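Local coordinates for protein MdcA (Pseudomonas aeruginosa, PDB 5VIT) that probably acts as the transferase (alpha) subunit of malonate decarboxylase, exchanging the acetyl group on the acyl carrier protein for malonyl, at residues L291-T296 and G313-M318; R228-I233 and K532-L537; I468-K473 and L510-E515; H252-L257 and V352-G357. All coordinates share one frame; numbering follows the deposited sequence.

Interaction 1: L291-T296 and G313-M318; sequences LNPHPT and GTELGM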
loop_
_atom_site.group_PDB
_atom_site.type_symbol
_atom_site.label_atom_id
_atom_site.label_comp_id
_atom_site.label_asym_id
_atom_site.label_seq_id
_atom_site.Cartn_x
_atom_site.Cartn_y
_atom_site.Cartn_z
ATOM N N LEU A 291 -2.050 -28.388 -4.193
ATOM C CA LEU A 291 -2.860 -28.156 -3.021
ATOM C C LEU A 291 -3.516 -29.434 -2.556
ATOM O O LEU A 291 -3.928 -30.278 -3.378
ATOM C CB LEU A 291 -3.947 -27.110 -3.320
ATOM C CG LEU A 291 -4.513 -26.329 -2.126
ATOM C CD1 LEU A 291 -3.491 -25.338 -1.632
ATOM C CD2 LEU A 291 -5.777 -25.599 -2.520
ATOM N N ASN A 292 -3.649 -29.583 -1.247
ATOM C CA ASN A 292 -4.588 -30.586 -0.733
ATOM C C ASN A 292 -5.993 -30.253 -1.217
ATOM O O ASN A 292 -6.261 -29.112 -1.602
ATOM C CB ASN A 292 -4.528 -30.648 0.784
ATOM C CG ASN A 292 -3.255 -31.284 1.270
ATOM O OD1 ASN A 292 -3.033 -32.483 1.065
ATOM N ND2 ASN A 292 -2.405 -30.493 1.912
ATOM N N PRO A 293 -6.894 -31.243 -1.248
ATOM C CA PRO A 293 -8.175 -30.830 -1.827
ATOM C C PRO A 293 -9.025 -30.114 -0.776
ATOM O O PRO A 293 -9.918 -30.740 -0.185
ATOM C CB PRO A 293 -8.809 -32.156 -2.274
ATOM C CG PRO A 293 -8.237 -33.185 -1.310
ATOM C CD PRO A 293 -6.851 -32.688 -0.920
ATOM N N HIS A 294 -8.709 -28.837 -0.532
ATOM C CA HIS A 294 -9.395 -28.030 0.476
ATOM C C HIS A 294 -10.881 -28.010 0.181
ATOM O O HIS A 294 -11.273 -27.620 -0.920
ATOM C CB HIS A 294 -8.903 -26.575 0.493
ATOM C CG HIS A 294 -7.460 -26.383 0.883
ATOM N ND1 HIS A 294 -6.864 -25.158 0.867
ATOM C CD2 HIS A 294 -6.525 -27.286 1.274
ATOM C CE1 HIS A 294 -5.592 -25.290 1.255
ATOM N NE2 HIS A 294 -5.373 -26.550 1.513
ATOM N N PRO A 295 -11.715 -28.387 1.161
ATOM C CA PRO A 295 -13.149 -28.166 0.928
ATOM C C PRO A 295 -13.450 -26.687 0.582
ATOM O O PRO A 295 -14.381 -26.396 -0.171
ATOM C CB PRO A 295 -13.788 -28.601 2.256
ATOM C CG PRO A 295 -12.859 -29.691 2.752
ATOM C CD PRO A 295 -11.470 -29.153 2.400
ATOM N N THR A 296 -12.618 -25.771 1.064
ATOM C CA THR A 296 -12.847 -24.347 0.823
ATOM C C THR A 296 -12.567 -23.932 -0.629
ATOM O O THR A 296 -12.888 -22.812 -1.037
ATOM C CB THR A 296 -11.998 -23.503 1.791
ATOM O OG1 THR A 296 -10.639 -23.978 1.781
ATOM C CG2 THR A 296 -12.546 -23.655 3.200
ATOM N N GLY A 313 -1.955 -34.805 -0.424
ATOM C CA GLY A 313 -2.685 -35.858 0.240
ATOM C C GLY A 313 -4.165 -35.640 0.019
ATOM O O GLY A 313 -4.568 -35.082 -1.014
ATOM N N THR A 314 -4.977 -36.058 0.988
ATOM C CA THR A 314 -6.408 -35.868 0.868
ATOM C C THR A 314 -7.021 -35.348 2.149
ATOM O O THR A 314 -6.500 -35.553 3.249
ATOM C CB THR A 314 -7.151 -37.164 0.488
ATOM O OG1 THR A 314 -8.515 -36.850 0.189
ATOM C CG2 THR A 314 -7.102 -38.169 1.626
ATOM N N GLU A 315 -8.148 -34.674 1.976
ATOM C CA GLU A 315 -8.908 -34.140 3.086
ATOM C C GLU A 315 -10.161 -34.986 3.265
ATOM O O GLU A 315 -11.005 -35.053 2.366
ATOM C CB GLU A 315 -9.245 -32.668 2.830
ATOM C CG GLU A 315 -8.071 -31.757 3.094
ATOM C CD GLU A 315 -7.614 -31.850 4.537
ATOM O OE1 GLU A 315 -8.484 -31.778 5.430
ATOM O OE2 GLU A 315 -6.401 -32.015 4.791
ATOM N N LEU A 316 -10.261 -35.631 4.424
ATOM C CA LEU A 316 -11.328 -36.582 4.702
ATOM C C LEU A 316 -12.691 -36.041 4.322
ATOM O O LEU A 316 -13.096 -34.968 4.778
ATOM C CB LEU A 316 -11.327 -36.981 6.176
ATOM C CG LEU A 316 -12.315 -38.076 6.580
ATOM C CD1 LEU A 316 -12.080 -39.316 5.735
ATOM C CD2 LEU A 316 -12.181 -38.401 8.070
ATOM N N GLY A 317 -13.377 -36.800 3.466
ATOM C CA GLY A 317 -14.709 -36.461 3.020
ATOM C C GLY A 317 -14.751 -35.863 1.635
ATOM O O GLY A 317 -15.825 -35.698 1.053
ATOM N N MET A 318 -13.584 -35.537 1.096
ATOM C CA MET A 318 -13.530 -34.967 -0.239
ATOM C C MET A 318 -13.448 -36.055 -1.330
ATOM O O MET A 318 -13.628 -35.756 -2.525
ATOM C CB MET A 318 -12.341 -34.003 -0.353
ATOM C CG MET A 318 -12.518 -32.694 0.416
ATOM S SD MET A 318 -13.784 -31.677 -0.355
ATOM C CE MET A 318 -12.967 -31.118 -1.853
#
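Pro293 turns the CG–CD end of its ring to the backbone of 313-318. CD lies 3.3 Å from Gly313 O. CG sits 3.6 Å from Glu315 N. Met318 packs beside both prolines. Its chain, bent at chi2 and chi3 (-69° and -72°), hooks back over the carbonyl of Pro293. There its CG and CE lie 3.3 Å and 3.5 Å from Pro293 O. The thioether crosses the ring of Pro295 at a slant, with SD 3.8 Å from Pro295 CG. Glu315 meets Pro295 at about a right angle through CB. Pro293 centres an inverse gamma turn, while Glu315 to Met318 form a type II turn. The loops follow parallel neighbours 288-290 and 308-310 of the mixed sheet. The direct polar link is weak: Gly313 N donates to Asn292 OD1 at 3.0 Å with a bent angle of 125°. Gln60 NE2 supplements it, binding both Asn292 OD1 and Glu315 OE2. Glu315 is further held by Thr227 and Phe226 N. Asn292 ND2 binds a malonate ion, probably from the crystallisation liquor. The prolines and Met318 form an apolar seam; beside it the buried polar ends of Asn292 and Glu315 are satisfied, next to an ion that may mark a pocket.

Interaction 2: R228-I233 and K532-L537; sequences RDPRHI and KSIAEL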
loop_
_atom_site.group_PDB
_atom_site.type_symbol
_atom_site.label_atom_id
_atom_site.label_comp_id
_atom_site.label_asym_id
_atom_site.label_seq_id
_atom_site.Cartn_x
_atom_site.Cartn_y
_atom_site.Cartn_z
ATOM N N ARG A 228 -10.791 -26.157 6.719
ATOM C CA ARG A 228 -11.079 -24.986 7.519
ATOM C C ARG A 228 -12.579 -24.692 7.471
ATOM O O ARG A 228 -13.194 -24.686 6.409
ATOM C CB ARG A 228 -10.246 -23.779 7.033
ATOM C CG ARG A 228 -8.744 -23.796 7.468
ATOM C CD ARG A 228 -8.614 -23.885 8.982
ATOM N NE ARG A 228 -7.249 -24.028 9.511
ATOM C CZ ARG A 228 -6.651 -25.203 9.707
ATOM N NH1 ARG A 228 -7.258 -26.325 9.355
ATOM N NH2 ARG A 228 -5.433 -25.269 10.218
ATOM N N ASP A 229 -13.151 -24.465 8.644
ATOM C CA ASP A 229 -14.565 -24.115 8.826
ATOM C C ASP A 229 -14.793 -22.659 8.418
ATOM O O ASP A 229 -14.324 -21.754 9.100
ATOM C CB ASP A 229 -14.941 -24.344 10.303
ATOM C CG ASP A 229 -16.438 -24.222 10.586
ATOM O OD1 ASP A 229 -17.198 -23.654 9.762
ATOM O OD2 ASP A 229 -16.839 -24.696 11.674
ATOM N N PRO A 230 -15.514 -22.421 7.306
ATOM C CA PRO A 230 -15.707 -21.035 6.858
ATOM C C PRO A 230 -16.414 -20.143 7.894
ATOM O O PRO A 230 -16.329 -18.909 7.798
ATOM C CB PRO A 230 -16.552 -21.172 5.585
ATOM C CG PRO A 230 -16.825 -22.622 5.393
ATOM C CD PRO A 230 -16.010 -23.414 6.342
ATOM N N ARG A 231 -17.068 -20.757 8.876
ATOM C CA ARG A 231 -17.698 -20.011 9.955
ATOM C C ARG A 231 -16.676 -19.159 10.698
ATOM O O ARG A 231 -17.019 -18.107 11.219
ATOM C CB ARG A 231 -18.407 -20.957 10.940
ATOM C CG ARG A 231 -19.819 -21.387 10.516
ATOM C CD ARG A 231 -20.821 -20.258 10.742
ATOM N NE ARG A 231 -22.206 -20.560 10.362
ATOM C CZ ARG A 231 -22.985 -21.454 10.972
ATOM N NH1 ARG A 231 -22.506 -22.187 11.972
ATOM N NH2 ARG A 231 -24.246 -21.635 10.568
ATOM N N HIS A 232 -15.419 -19.593 10.747
ATOM C CA HIS A 232 -14.436 -18.853 11.537
ATOM C C HIS A 232 -13.719 -17.751 10.765
ATOM O O HIS A 232 -12.844 -17.083 11.311
ATOM C CB HIS A 232 -13.402 -19.808 12.137
ATOM C CG HIS A 232 -13.965 -20.724 13.179
ATOM N ND1 HIS A 232 -14.729 -21.831 12.867
ATOM C CD2 HIS A 232 -13.886 -20.694 14.530
ATOM C CE1 HIS A 232 -15.090 -22.444 13.978
ATOM N NE2 HIS A 232 -14.589 -21.775 15.003
ATOM N N ILE A 233 -14.091 -17.544 9.510
ATOM C CA ILE A 233 -13.457 -16.489 8.728
ATOM C C ILE A 233 -14.103 -15.139 9.053
ATOM O O ILE A 233 -15.323 -15.000 8.992
ATOM C CB ILE A 233 -13.522 -16.812 7.213
ATOM C CG1 ILE A 233 -12.736 -18.105 6.950
ATOM C CG2 ILE A 233 -12.968 -15.678 6.371
ATOM C CD1 ILE A 233 -12.717 -18.549 5.514
ATOM N N LYS A 532 -20.576 -19.751 3.355
ATOM C CA LYS A 532 -20.468 -19.188 4.714
ATOM C C LYS A 532 -20.233 -20.223 5.804
ATOM O O LYS A 532 -19.985 -19.867 6.964
ATOM C CB LYS A 532 -21.733 -18.409 5.074
ATOM C CG LYS A 532 -21.665 -16.921 4.788
ATOM C CD LYS A 532 -22.074 -16.657 3.417
ATOM C CE LYS A 532 -22.154 -15.187 3.142
ATOM N NZ LYS A 532 -22.296 -15.069 1.682
ATOM N N SER A 533 -20.320 -21.499 5.436
ATOM C CA SER A 533 -20.365 -22.586 6.415
ATOM C C SER A 533 -20.002 -23.899 5.752
ATOM O O SER A 533 -20.001 -23.994 4.529
ATOM C CB SER A 533 -21.760 -22.707 7.026
ATOM O OG SER A 533 -22.689 -23.059 6.005
ATOM N N ILE A 534 -19.712 -24.910 6.558
ATOM C CA ILE A 534 -19.521 -26.264 6.043
ATOM C C ILE A 534 -20.739 -26.754 5.247
ATOM O O ILE A 534 -20.596 -27.276 4.138
ATOM C CB ILE A 534 -19.220 -27.223 7.193
ATOM C CG1 ILE A 534 -17.860 -26.867 7.815
ATOM C CG2 ILE A 534 -19.220 -28.656 6.702
ATOM C CD1 ILE A 534 -16.685 -27.144 6.874
ATOM N N ALA A 535 -21.937 -26.551 5.788
ATOM C CA ALA A 535 -23.159 -26.965 5.097
ATOM C C ALA A 535 -23.269 -26.328 3.706
ATOM O O ALA A 535 -23.751 -26.964 2.762
ATOM C CB ALA A 535 -24.400 -26.634 5.934
ATOM N N GLU A 536 -22.795 -25.091 3.565
ATOM C CA GLU A 536 -22.840 -24.427 2.261
ATOM C C GLU A 536 -21.762 -24.973 1.333
ATOM O O GLU A 536 -21.934 -24.981 0.114
ATOM C CB GLU A 536 -22.714 -22.909 2.415
ATOM C CG GLU A 536 -23.931 -22.290 3.117
ATOM C CD GLU A 536 -24.131 -20.798 2.827
ATOM O OE1 GLU A 536 -23.218 -20.138 2.284
ATOM O OE2 GLU A 536 -25.216 -20.286 3.167
ATOM N N LEU A 537 -20.659 -25.441 1.913
ATOM C CA LEU A 537 -19.635 -26.128 1.137
ATOM C C LEU A 537 -20.225 -27.432 0.574
ATOM O O LEU A 537 -20.002 -27.763 -0.586
ATOM C CB LEU A 537 -18.372 -26.401 1.991
ATOM C CG LEU A 537 -17.494 -25.177 2.327
ATOM C CD1 LEU A 537 -16.218 -25.532 3.126
ATOM C CD2 LEU A 537 -17.124 -24.384 1.079
HETATM O O HOH W 1 -19.709 -24.361 9.223
HETATM O O HOH W 2 -22.864 -19.084 8.571
#
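Pro230 overlaps the backbone of Ser533 with its ring. CG lies 3.4 Å from Ser533 C, and CB faces the peptide between Lys532 and Ser533. The same ring meets two side chains of the helix start. Leu537 reaches it tip to tip, with CD1 3.7 Å from Pro230 CG. Ile534 crosses it at about a right angle, and its CD1 is 3.8 Å from Pro230 CD. The methylene carbon CG1 of Ile534 rests 3.8 Å from Asp229 OD1. Asp229 holds CG anti to its backbone N (chi1 -171°). This turns the carboxylate forward along its own chain, where OD1 accepts from Arg231 N in an Asx turn. The N-H meets OD1 from well above the carboxylate plane. No direct hydrogen bond joins the two segments, but a water does. It donates to Asp229 OD1, and its oxygen accepts from Ile534 N at 2.7 Å. That amide belongs to the first turn of the helix. Ser533 is the N-cap, and its OG accepts from Glu536 N at 3.2 Å. Ser533 CB lies over one face of the Arg231 guanidinium. Arg526 NH2 donates to Lys532 O and, weakly, to Pro230 O, so it spans both segments. The 3-10 turn 230-232 leads into helix 235-250, and Pro230 also touches Leu270 of helix 263-278. The start of helix 534-540 thus docks on the loop that links strand 212-215 to helix 235-250.

Interaction 3: I468-K473 and L510-E515; sequences IAYLYK and LIALPE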
loop_
_atom_site.group_PDB
_atom_site.type_symbol
_atom_site.label_atom_id
_atom_site.label_comp_id
_atom_site.label_asym_id
_atom_site.label_seq_id
_atom_site.Cartn_x
_atom_site.Cartn_y
_atom_site.Cartn_z
ATOM N N ILE A 468 0.325 -4.187 1.802
ATOM C CA ILE A 468 1.331 -5.062 1.235
ATOM C C ILE A 468 2.667 -4.334 1.223
ATOM O O ILE A 468 2.749 -3.215 0.753
ATOM C CB ILE A 468 0.970 -5.504 -0.204
ATOM C CG1 ILE A 468 -0.379 -6.228 -0.218
ATOM C CG2 ILE A 468 2.082 -6.391 -0.782
ATOM C CD1 ILE A 468 -0.983 -6.498 -1.638
ATOM N N ALA A 469 3.708 -4.965 1.751
ATOM C CA ALA A 469 5.063 -4.492 1.528
ATOM C C ALA A 469 5.673 -5.325 0.417
ATOM O O ALA A 469 5.760 -6.552 0.548
ATOM C CB ALA A 469 5.900 -4.590 2.797
ATOM N N TYR A 470 6.080 -4.667 -0.673
ATOM C CA TYR A 470 6.672 -5.356 -1.837
ATOM C C TYR A 470 8.185 -5.523 -1.681
ATOM O O TYR A 470 8.973 -4.840 -2.346
ATOM C CB TYR A 470 6.369 -4.592 -3.132
ATOM C CG TYR A 470 4.903 -4.596 -3.524
ATOM C CD1 TYR A 470 4.063 -3.551 -3.154
ATOM C CD2 TYR A 470 4.360 -5.649 -4.257
ATOM C CE1 TYR A 470 2.723 -3.551 -3.509
ATOM C CE2 TYR A 470 3.011 -5.659 -4.615
ATOM C CZ TYR A 470 2.201 -4.604 -4.244
ATOM O OH TYR A 470 0.859 -4.592 -4.593
ATOM N N LEU A 471 8.573 -6.430 -0.791
ATOM C CA LEU A 471 9.964 -6.600 -0.379
ATOM C C LEU A 471 10.901 -6.916 -1.537
ATOM O O LEU A 471 12.096 -6.615 -1.476
ATOM C CB LEU A 471 10.067 -7.723 0.672
ATOM C CG LEU A 471 9.255 -7.585 1.974
ATOM C CD1 LEU A 471 9.726 -8.574 3.066
ATOM C CD2 LEU A 471 9.284 -6.176 2.497
ATOM N N TYR A 472 10.380 -7.522 -2.603
ATOM C CA TYR A 472 11.270 -7.905 -3.693
ATOM C C TYR A 472 11.900 -6.687 -4.331
ATOM O O TYR A 472 12.910 -6.800 -5.024
ATOM C CB TYR A 472 10.530 -8.724 -4.733
ATOM C CG TYR A 472 9.601 -7.947 -5.643
ATOM C CD1 TYR A 472 8.280 -7.723 -5.284
ATOM C CD2 TYR A 472 10.034 -7.484 -6.887
ATOM C CE1 TYR A 472 7.424 -7.033 -6.122
ATOM C CE2 TYR A 472 9.187 -6.791 -7.725
ATOM C CZ TYR A 472 7.879 -6.573 -7.337
ATOM O OH TYR A 472 7.012 -5.894 -8.158
ATOM N N LYS A 473 11.311 -5.517 -4.082
ATOM C CA LYS A 473 11.836 -4.258 -4.608
ATOM C C LYS A 473 12.934 -3.658 -3.728
ATOM O O LYS A 473 13.655 -2.758 -4.158
ATOM C CB LYS A 473 10.690 -3.244 -4.767
ATOM C CG LYS A 473 9.623 -3.642 -5.802
ATOM C CD LYS A 473 8.465 -2.647 -5.745
ATOM C CE LYS A 473 7.568 -2.680 -6.968
ATOM N NZ LYS A 473 6.283 -1.915 -6.717
ATOM N N LEU A 510 6.560 0.900 -3.084
ATOM C CA LEU A 510 7.215 0.027 -2.093
ATOM C C LEU A 510 6.172 -0.689 -1.246
ATOM O O LEU A 510 6.323 -1.867 -0.881
ATOM C CB LEU A 510 8.162 0.836 -1.194
ATOM C CG LEU A 510 9.305 1.586 -1.900
ATOM C CD1 LEU A 510 10.275 2.263 -0.896
ATOM C CD2 LEU A 510 10.061 0.639 -2.846
ATOM N N ILE A 511 5.105 0.039 -0.926
ATOM C CA ILE A 511 3.964 -0.551 -0.254
ATOM C C ILE A 511 2.699 -0.148 -0.986
ATOM O O ILE A 511 2.674 0.843 -1.719
ATOM C CB ILE A 511 3.861 -0.117 1.220
ATOM C CG1 ILE A 511 3.293 1.301 1.333
ATOM C CG2 ILE A 511 5.231 -0.209 1.918
ATOM C CD1 ILE A 511 3.301 1.865 2.752
ATOM N N ALA A 512 1.661 -0.948 -0.810
ATOM C CA ALA A 512 0.328 -0.591 -1.273
ATOM C C ALA A 512 -0.627 -0.696 -0.098
ATOM O O ALA A 512 -0.679 -1.725 0.575
ATOM C CB ALA A 512 -0.117 -1.506 -2.410
ATOM N N LEU A 513 -1.373 0.364 0.167
ATOM C CA LEU A 513 -2.467 0.266 1.129
ATOM C C LEU A 513 -3.660 -0.214 0.331
ATOM O O LEU A 513 -3.625 -0.136 -0.898
ATOM C CB LEU A 513 -2.750 1.608 1.806
ATOM C CG LEU A 513 -1.630 2.274 2.594
ATOM C CD1 LEU A 513 -2.183 3.446 3.404
ATOM C CD2 LEU A 513 -0.924 1.272 3.478
ATOM N N PRO A 514 -4.710 -0.724 1.008
ATOM C CA PRO A 514 -5.909 -1.155 0.263
ATOM C C PRO A 514 -6.407 -0.101 -0.730
ATOM O O PRO A 514 -6.755 -0.467 -1.850
ATOM C CB PRO A 514 -6.955 -1.407 1.359
ATOM C CG PRO A 514 -6.308 -0.983 2.667
ATOM C CD PRO A 514 -4.830 -0.971 2.455
ATOM N N GLU A 515 -6.371 1.180 -0.361
ATOM C CA GLU A 515 -6.927 2.210 -1.236
ATOM C C GLU A 515 -6.008 2.470 -2.430
ATOM O O GLU A 515 -6.452 3.041 -3.430
ATOM C CB GLU A 515 -7.230 3.526 -0.469
ATOM C CG GLU A 515 -6.349 3.842 0.726
ATOM C CD GLU A 515 -6.620 2.962 1.957
ATOM O OE1 GLU A 515 -5.684 2.266 2.382
ATOM O OE2 GLU A 515 -7.739 2.969 2.518
#
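Strands 467-469 and 511-512 run antiparallel, with Ile468 and Ala512 as the hydrogen-bonded pair and Ala469 and Ile511 as the non-hydrogen-bonded pair. Ile468 N donates to Ala512 O at 2.9 Å, and Ala512 N returns a bond to Ile468 O at 3.0 Å. A third bond, Tyr470 N to Leu510 O, is the shortest of the three at 2.8 Å. It carries the pairing one residue beyond strand 467-469 and one before strand 511-512. Ile511 CA also points its hydrogen at Ile468 O, a CA-H...O contact of 3.1 Å. Tyr470 has CG anti to its own carbonyl carbon (chi1 -67°), which swings the ring beside the second strand. Its chi2 of 94° turns the ring edge to that strand. Leu510 O and Ala512 CB lie near the ring plane, and CE1 is 3.7 Å from Ala512 CB. Ile468, two residues back in its own segment, lays CG2 over the centre of one ring face, 3.8 Å above the plane. At the rim, Lys473 CB approaches Leu510 CD2 at 4.4 Å, while its NZ bonds Gly509 O. Ala469 and Ile511 lie on the face opposite Ile468 and Ala512, toward Met483 of helix 477-486 and Met505 of helix 502-507. Tyr470 OH bonds Gly247 O near the end of helix 235-250, and Arg251 makes a cation-pi contact with the ring. The pairing therefore rests on backbone bonds, whereas the tyrosine joins an edge contact with Ala512 CB and Leu510 O to its bonded hydroxyl, tying this sheet edge to a helix.

Interaction 4: H252-L257 and V352-G357; sequences HNVQSL and VDLFIG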
loop_
_atom_site.group_PDB
_atom_site.type_symbol
_atom_site.label_atom_id
_atom_site.label_comp_id
_atom_site.label_asym_id
_atom_site.label_seq_id
_atom_site.Cartn_x
_atom_site.Cartn_y
_atom_site.Cartn_z
ATOM N N HIS A 252 0.814 -9.463 -10.490
ATOM C CA HIS A 252 1.947 -10.173 -11.053
ATOM C C HIS A 252 1.494 -11.263 -12.017
ATOM O O HIS A 252 2.304 -12.057 -12.477
ATOM C CB HIS A 252 2.821 -10.765 -9.923
ATOM C CG HIS A 252 3.356 -9.733 -8.977
ATOM N ND1 HIS A 252 4.134 -8.679 -9.395
ATOM C CD2 HIS A 252 3.216 -9.591 -7.635
ATOM C CE1 HIS A 252 4.453 -7.925 -8.355
ATOM N NE2 HIS A 252 3.903 -8.455 -7.274
ATOM N N ASN A 253 0.200 -11.295 -12.317
ATOM C CA ASN A 253 -0.351 -12.257 -13.270
ATOM C C ASN A 253 -0.006 -13.695 -12.867
ATOM O O ASN A 253 0.626 -14.445 -13.623
ATOM C CB ASN A 253 0.144 -11.963 -14.697
ATOM C CG ASN A 253 -0.622 -12.749 -15.760
ATOM O OD1 ASN A 253 -1.807 -13.047 -15.596
ATOM N ND2 ASN A 253 0.054 -13.084 -16.854
ATOM N N VAL A 254 -0.433 -14.070 -11.669
ATOM C CA VAL A 254 -0.104 -15.368 -11.119
ATOM C C VAL A 254 -0.991 -16.475 -11.696
ATOM O O VAL A 254 -2.208 -16.446 -11.530
ATOM C CB VAL A 254 -0.243 -15.350 -9.591
ATOM C CG1 VAL A 254 -0.124 -16.768 -9.014
ATOM C CG2 VAL A 254 0.779 -14.392 -8.980
ATOM N N GLN A 255 -0.372 -17.458 -12.345
ATOM C CA GLN A 255 -1.108 -18.559 -12.972
ATOM C C GLN A 255 -1.179 -19.828 -12.121
ATOM O O GLN A 255 -2.108 -20.633 -12.277
ATOM C CB GLN A 255 -0.472 -18.914 -14.321
ATOM C CG GLN A 255 -0.372 -17.751 -15.276
ATOM C CD GLN A 255 -1.734 -17.160 -15.552
ATOM O OE1 GLN A 255 -2.585 -17.796 -16.179
ATOM N NE2 GLN A 255 -1.963 -15.943 -15.064
ATOM N N SER A 256 -0.187 -20.030 -11.257
ATOM C CA SER A 256 -0.094 -21.267 -10.469
ATOM C C SER A 256 0.454 -20.990 -9.075
ATOM O O SER A 256 1.243 -20.056 -8.880
ATOM C CB SER A 256 0.786 -22.307 -11.174
ATOM O OG SER A 256 2.122 -21.848 -11.310
ATOM N N LEU A 257 0.068 -21.816 -8.110
ATOM C CA LEU A 257 0.354 -21.479 -6.714
ATOM C C LEU A 257 0.096 -22.606 -5.735
ATOM O O LEU A 257 -0.534 -23.610 -6.058
ATOM C CB LEU A 257 -0.476 -20.263 -6.277
ATOM C CG LEU A 257 -2.002 -20.382 -6.052
ATOM C CD1 LEU A 257 -2.553 -19.063 -5.493
ATOM C CD2 LEU A 257 -2.788 -20.755 -7.322
ATOM N N VAL A 352 5.639 -23.845 -9.759
ATOM C CA VAL A 352 4.540 -22.973 -9.369
ATOM C C VAL A 352 5.010 -21.515 -9.159
ATOM O O VAL A 352 6.125 -21.300 -8.709
ATOM C CB VAL A 352 3.872 -23.622 -8.123
ATOM C CG1 VAL A 352 3.748 -22.690 -6.934
ATOM C CG2 VAL A 352 2.572 -24.316 -8.535
ATOM N N ASP A 353 4.190 -20.526 -9.552
ATOM C CA ASP A 353 4.575 -19.100 -9.482
ATOM C C ASP A 353 4.773 -18.575 -8.057
ATOM O O ASP A 353 5.540 -17.626 -7.823
ATOM C CB ASP A 353 3.514 -18.171 -10.120
ATOM C CG ASP A 353 3.345 -18.360 -11.613
ATOM O OD1 ASP A 353 4.211 -18.980 -12.225
ATOM O OD2 ASP A 353 2.324 -17.891 -12.177
ATOM N N LEU A 354 4.012 -19.117 -7.117
ATOM C CA LEU A 354 3.850 -18.414 -5.852
ATOM C C LEU A 354 3.533 -19.344 -4.676
ATOM O O LEU A 354 2.817 -20.335 -4.821
ATOM C CB LEU A 354 2.757 -17.338 -6.005
ATOM C CG LEU A 354 2.158 -16.625 -4.777
ATOM C CD1 LEU A 354 1.532 -15.291 -5.207
ATOM C CD2 LEU A 354 1.116 -17.466 -4.021
ATOM N N PHE A 355 4.078 -19.001 -3.512
ATOM C CA PHE A 355 3.628 -19.575 -2.254
ATOM C C PHE A 355 3.075 -18.465 -1.406
ATOM O O PHE A 355 3.619 -17.365 -1.381
ATOM C CB PHE A 355 4.762 -20.276 -1.502
ATOM C CG PHE A 355 4.438 -20.578 -0.060
ATOM C CD1 PHE A 355 3.660 -21.666 0.277
ATOM C CD2 PHE A 355 4.924 -19.775 0.951
ATOM C CE1 PHE A 355 3.369 -21.955 1.612
ATOM C CE2 PHE A 355 4.638 -20.041 2.282
ATOM C CZ PHE A 355 3.851 -21.143 2.611
ATOM N N ILE A 356 1.993 -18.747 -0.694
ATOM C CA ILE A 356 1.477 -17.769 0.257
ATOM C C ILE A 356 1.037 -18.502 1.509
ATOM O O ILE A 356 0.302 -19.474 1.433
ATOM C CB ILE A 356 0.320 -16.923 -0.343
ATOM C CG1 ILE A 356 -0.198 -15.905 0.681
ATOM C CG2 ILE A 356 -0.806 -17.814 -0.864
ATOM C CD1 ILE A 356 -1.069 -14.791 0.067
ATOM N N GLY A 357 1.524 -18.048 2.661
ATOM C CA GLY A 357 1.167 -18.665 3.923
ATOM C C GLY A 357 1.184 -17.704 5.095
ATOM O O GLY A 357 1.636 -16.561 4.981
HETATM O O HOH W 3 2.791 -16.338 -14.247
HETATM O O HOH W 4 2.696 -20.496 -13.759
#
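Asp353 reaches across to 254-256, and its contacts change from CB outward. CB lies 3.2 Å from Ser256 O and also touches Val254 CG1, as the two side chains slide past each other in opposite directions. CG is placed anti to the carbonyl carbon (chi1 -65°), and sits 3.7 Å from Ser256 OG. At the tip the two oxygens part. OD2 accepts from Gln255 N at 2.7 Å, met nearly end-on to its C-O bond. It takes a second, weak bond from Ser256 N, and one water joins OD2 to Asn253 O. OD1 accepts from another water, which also bonds Ser256 OG. Asp353 lies just before strand 354-357, the parallel neighbour of strand 256-259 in the mixed sheet. The partner amides follow the Schellman end of helix 235-250, which precedes strand 256-259 and has Asn253 as its C-prime residue. Ser256 answers from its own side: OG accepts from Asp353 N at 3.0 Å. Beyond this polar patch the contact is mostly apolar. Val352 CG1 comes within 3.6 Å of Leu257 CA. Leu354 divides its methyls, CD1 against Val254 CG2 and CD2 3.9 Å from Leu257 CB. Behind them Tyr249 of helix 235-250 touches both Leu257 and Leu354.

Interaction 2 closes the longest loop and encloses the other three along the chain. Within it, interaction 4 closes before interaction 3 opens, and interaction 1 is nested inside the loop of interaction 4. Interactions 3 and 4 reach the same mixed sheet. Interaction 1 joins the loops that follow its strands 288-290 and 308-310. The centres of interactions 3 and 4 are about 17 Å apart, and they touch where Tyr472 OH meets His252 CE1. Interactions 1 and 2 also touch, through Thr296 and Leu537, with centres about 14 Å apart. Interactions 1 and 3 are about 32 Å apart between centres. The contacts thus form two clusters, one where those loops meet helix 534-540, the other along the sheet toward edge strand 511-512.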